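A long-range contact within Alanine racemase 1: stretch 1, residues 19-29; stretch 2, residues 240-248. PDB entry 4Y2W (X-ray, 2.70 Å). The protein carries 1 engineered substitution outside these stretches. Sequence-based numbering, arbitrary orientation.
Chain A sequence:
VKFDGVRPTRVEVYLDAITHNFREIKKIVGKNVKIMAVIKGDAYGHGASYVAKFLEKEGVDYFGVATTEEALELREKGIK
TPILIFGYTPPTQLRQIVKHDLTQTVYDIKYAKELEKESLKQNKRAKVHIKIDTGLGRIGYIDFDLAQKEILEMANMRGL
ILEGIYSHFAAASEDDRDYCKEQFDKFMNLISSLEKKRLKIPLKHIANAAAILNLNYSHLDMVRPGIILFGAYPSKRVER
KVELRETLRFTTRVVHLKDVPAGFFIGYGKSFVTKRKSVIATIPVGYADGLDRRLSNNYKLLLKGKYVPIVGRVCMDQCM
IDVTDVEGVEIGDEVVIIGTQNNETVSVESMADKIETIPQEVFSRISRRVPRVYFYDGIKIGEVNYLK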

# COMPACT_ATOMS: atom_id res chain seq x y z
N THR A 19 -17.55 2.35 -16.22
CA THR A 19 -18.01 2.19 -17.60
C THR A 19 -18.64 3.48 -18.11
O THR A 19 -18.48 3.84 -19.27
CB THR A 19 -19.02 1.03 -17.76
OG1 THR A 19 -20.13 1.23 -16.88
CG2 THR A 19 -18.37 -0.31 -17.47
N HIS A 20 -19.36 4.18 -17.23
CA HIS A 20 -19.93 5.48 -17.57
C HIS A 20 -18.85 6.50 -17.90
O HIS A 20 -18.93 7.17 -18.93
CB HIS A 20 -20.79 6.02 -16.43
CG HIS A 20 -21.20 7.45 -16.62
ND1 HIS A 20 -22.43 7.81 -17.13
CD2 HIS A 20 -20.54 8.61 -16.38
CE1 HIS A 20 -22.51 9.12 -17.19
NE2 HIS A 20 -21.38 9.63 -16.74
N ASN A 21 -17.86 6.64 -17.03
CA ASN A 21 -16.74 7.56 -17.25
C ASN A 21 -15.97 7.20 -18.52
O ASN A 21 -15.47 8.09 -19.21
CB ASN A 21 -15.77 7.56 -16.06
CG ASN A 21 -16.39 8.14 -14.80
OD1 ASN A 21 -17.43 8.79 -14.85
ND2 ASN A 21 -15.74 7.90 -13.67
N PHE A 22 -15.88 5.91 -18.81
CA PHE A 22 -15.30 5.43 -20.07
C PHE A 22 -16.11 5.94 -21.26
O PHE A 22 -15.54 6.47 -22.22
CB PHE A 22 -15.24 3.89 -20.07
CG PHE A 22 -14.95 3.29 -21.41
CD1 PHE A 22 -13.67 3.31 -21.94
CD2 PHE A 22 -15.97 2.69 -22.14
CE1 PHE A 22 -13.40 2.74 -23.17
CE2 PHE A 22 -15.71 2.12 -23.38
CZ PHE A 22 -14.42 2.15 -23.89
N ARG A 23 -17.44 5.81 -21.19
CA ARG A 23 -18.33 6.32 -22.24
C ARG A 23 -18.26 7.85 -22.41
O ARG A 23 -18.51 8.36 -23.50
CB ARG A 23 -19.77 5.87 -22.00
CG ARG A 23 -20.01 4.39 -22.29
CD ARG A 23 -21.49 4.05 -22.39
NE ARG A 23 -22.23 4.37 -21.17
CZ ARG A 23 -22.22 3.63 -20.05
NH1 ARG A 23 -21.50 2.51 -19.98
NH2 ARG A 23 -22.93 4.02 -19.00
N GLU A 24 -17.93 8.57 -21.34
CA GLU A 24 -17.72 10.02 -21.42
C GLU A 24 -16.50 10.37 -22.27
O GLU A 24 -16.51 11.36 -23.00
CB GLU A 24 -17.55 10.63 -20.02
CG GLU A 24 -18.81 10.60 -19.17
CD GLU A 24 -19.88 11.55 -19.68
OE1 GLU A 24 -19.57 12.73 -19.90
OE2 GLU A 24 -21.04 11.11 -19.84
N ILE A 25 -15.45 9.55 -22.19
CA ILE A 25 -14.24 9.78 -22.98
C ILE A 25 -14.50 9.60 -24.47
O ILE A 25 -13.94 10.33 -25.29
CB ILE A 25 -13.08 8.86 -22.53
CG1 ILE A 25 -12.76 9.05 -21.04
CG2 ILE A 25 -11.83 9.12 -23.37
CD1 ILE A 25 -12.47 10.48 -20.65
N LYS A 26 -15.35 8.63 -24.82
CA LYS A 26 -15.73 8.40 -26.22
C LYS A 26 -16.45 9.60 -26.85
O LYS A 26 -16.31 9.85 -28.05
CB LYS A 26 -16.59 7.14 -26.35
CG LYS A 26 -15.81 5.85 -26.15
CD LYS A 26 -16.64 4.61 -26.46
CE LYS A 26 -16.72 4.33 -27.95
NZ LYS A 26 -15.40 4.01 -28.55
N LYS A 27 -17.21 10.34 -26.05
CA LYS A 27 -17.90 11.54 -26.52
C LYS A 27 -16.92 12.65 -26.90
O LYS A 27 -17.16 13.38 -27.86
CB LYS A 27 -18.88 12.05 -25.46
CG LYS A 27 -20.04 11.11 -25.16
CD LYS A 27 -20.85 11.59 -23.97
CE LYS A 27 -22.07 10.71 -23.74
NZ LYS A 27 -22.90 11.18 -22.59
N ILE A 28 -15.83 12.76 -26.15
CA ILE A 28 -14.82 13.81 -26.37
C ILE A 28 -13.99 13.54 -27.63
O ILE A 28 -13.70 14.47 -28.39
CB ILE A 28 -13.86 13.94 -25.16
CG1 ILE A 28 -14.63 14.27 -23.87
CG2 ILE A 28 -12.79 15.00 -25.42
CD1 ILE A 28 -15.56 15.46 -23.99
N VAL A 29 -13.59 12.29 -27.83
CA VAL A 29 -12.77 11.91 -28.98
C VAL A 29 -13.64 11.53 -30.18
O VAL A 29 -14.86 11.35 -30.04
CB VAL A 29 -11.82 10.73 -28.67
CG1 VAL A 29 -11.01 11.02 -27.41
CG2 VAL A 29 -12.58 9.41 -28.52
N ARG A 240 -12.66 20.05 -17.66
CA ARG A 240 -13.69 19.30 -16.93
C ARG A 240 -15.06 19.34 -17.62
O ARG A 240 -16.09 19.44 -16.96
CB ARG A 240 -13.83 19.80 -15.47
CG ARG A 240 -12.52 19.84 -14.69
CD ARG A 240 -12.71 20.33 -13.26
NE ARG A 240 -11.46 20.21 -12.49
CZ ARG A 240 -11.33 19.61 -11.30
NH1 ARG A 240 -12.37 19.07 -10.66
NH2 ARG A 240 -10.13 19.57 -10.72
N LYS A 241 -15.05 19.23 -18.95
CA LYS A 241 -16.28 19.27 -19.74
C LYS A 241 -17.07 17.96 -19.66
O LYS A 241 -18.24 17.90 -20.04
CB LYS A 241 -15.98 19.65 -21.20
CG LYS A 241 -15.57 18.50 -22.11
CD LYS A 241 -15.10 18.98 -23.47
CE LYS A 241 -13.59 19.01 -23.60
NZ LYS A 241 -12.94 19.92 -22.61
N VAL A 242 -16.41 16.90 -19.18
CA VAL A 242 -17.04 15.59 -18.99
C VAL A 242 -17.78 15.51 -17.66
O VAL A 242 -17.45 16.23 -16.72
CB VAL A 242 -16.01 14.44 -19.08
CG1 VAL A 242 -15.30 14.47 -20.43
CG2 VAL A 242 -14.99 14.51 -17.94
N GLU A 243 -18.79 14.64 -17.59
CA GLU A 243 -19.57 14.42 -16.38
C GLU A 243 -19.17 13.10 -15.72
O GLU A 243 -19.63 12.03 -16.12
CB GLU A 243 -21.07 14.38 -16.71
CG GLU A 243 -21.97 14.31 -15.48
CD GLU A 243 -23.03 13.22 -15.57
OE1 GLU A 243 -23.32 12.60 -14.53
OE2 GLU A 243 -23.56 12.98 -16.68
N LEU A 244 -18.32 13.18 -14.70
CA LEU A 244 -17.81 11.99 -14.03
C LEU A 244 -18.70 11.55 -12.87
O LEU A 244 -19.31 12.39 -12.19
CB LEU A 244 -16.38 12.22 -13.52
CG LEU A 244 -15.34 12.54 -14.60
CD1 LEU A 244 -14.01 12.93 -13.98
CD2 LEU A 244 -15.16 11.37 -15.56
N ARG A 245 -18.78 10.24 -12.66
CA ARG A 245 -19.49 9.66 -11.52
C ARG A 245 -18.48 9.04 -10.54
O ARG A 245 -17.37 8.69 -10.92
CB ARG A 245 -20.50 8.60 -11.98
CG ARG A 245 -21.54 9.14 -12.95
CD ARG A 245 -22.89 8.45 -12.86
NE ARG A 245 -22.84 7.02 -13.18
CZ ARG A 245 -22.79 6.02 -12.29
NH1 ARG A 245 -22.76 6.26 -10.98
NH2 ARG A 245 -22.76 4.77 -12.72
N GLU A 246 -18.90 8.93 -9.29
CA GLU A 246 -18.05 8.41 -8.23
C GLU A 246 -17.85 6.92 -8.41
O GLU A 246 -18.83 6.17 -8.48
CB GLU A 246 -18.67 8.71 -6.87
CG GLU A 246 -17.72 8.60 -5.69
CD GLU A 246 -18.39 8.98 -4.39
OE1 GLU A 246 -18.12 10.09 -3.90
OE2 GLU A 246 -19.20 8.18 -3.87
N THR A 247 -16.59 6.49 -8.49
CA THR A 247 -16.25 5.09 -8.79
C THR A 247 -15.83 4.29 -7.56
O THR A 247 -15.98 3.06 -7.55
CB THR A 247 -15.13 5.00 -9.83
OG1 THR A 247 -14.01 5.80 -9.41
CG2 THR A 247 -15.61 5.50 -11.18
N LEU A 248 -15.28 4.96 -6.55
CA LEU A 248 -14.80 4.29 -5.35
C LEU A 248 -15.31 4.96 -4.08
O LEU A 248 -15.27 6.18 -3.95
CB LEU A 248 -13.27 4.30 -5.33
CG LEU A 248 -12.60 3.66 -4.11
CD1 LEU A 248 -11.31 2.98 -4.52
CD2 LEU A 248 -12.36 4.66 -2.98

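Every hydrogen bond between these two stretches joins a helix side chain to the backbone of an irregular segment: His20, Asn21 and Glu24 reach across from residues 19-28 to satisfy peptide groups of Glu243 and Arg245, in a segment with no regular secondary structure at these positions. More than 210 residues separate the partners in sequence, and together they bury 505 Å². The register is antiparallel in sense, Asn21 lying nearest Leu244 (CA to CA, 5.6 Å) and Glu24 nearest Val242 (CA to CA, 6.1 Å), so that the chain from Lys241 to Thr247 runs back along the helix from Ile28 toward its earlier residues.

Asn21 makes the paired contact. Its OD1 accepts from Arg245 N at 3.0 Å and its ND2 donates to Arg245 O at 3.3 Å, both nearly straight (167° and 165°). One carboxamide offers an acceptor and a donor side by side, and so engages both the backbone N and the backbone O of Arg245. Its CA-to-CB bond points sideways, but chi1 in m brings the amide to the other stretch, where ND2 also lies 3.5 Å from Thr247 CG2.

Glu243 is held by its backbone at both ends. Its N donates to Glu24 OE1 at 3.1 Å (170°), the carboxylate matching the amide hydrogen, and its O accepts from His20 NE2 at 3.0 Å with a more bent angle of 144°. The carbonyl oxygen meets the imidazole at its edge, near the ring plane, as a bond to a ring nitrogen requires. Over one face of the same ring lies the aliphatic part of Arg245: CG sits 3.9 Å from the ring centroid, 25° off the normal, in a CH-pi contact. His20 thus uses its edge for polarity and a face for packing.

The carboxylates of Glu24 and Glu243 come close despite like charge, OE2 to OE2 at 4.5 Å. On the helix, Lys27 NZ forms a salt bridge with Glu24 OE2 at 3.3 Å, a weak hydrogen bond that places positive charge beside the Glu24 carboxylate; Lys27 does not contact Glu243.

Toward the end of the helix the chemistry turns apolar. Ile28 points its CA-to-CB bond at the other stretch and packs CG1 against Val242 CG1 at 3.5 Å, while its CD1 touches Lys241 CG at 3.6 Å, meeting the methylene part of that lysine. Phe22, one turn earlier than Lys26, directs its CA-to-CB bond away and takes no part.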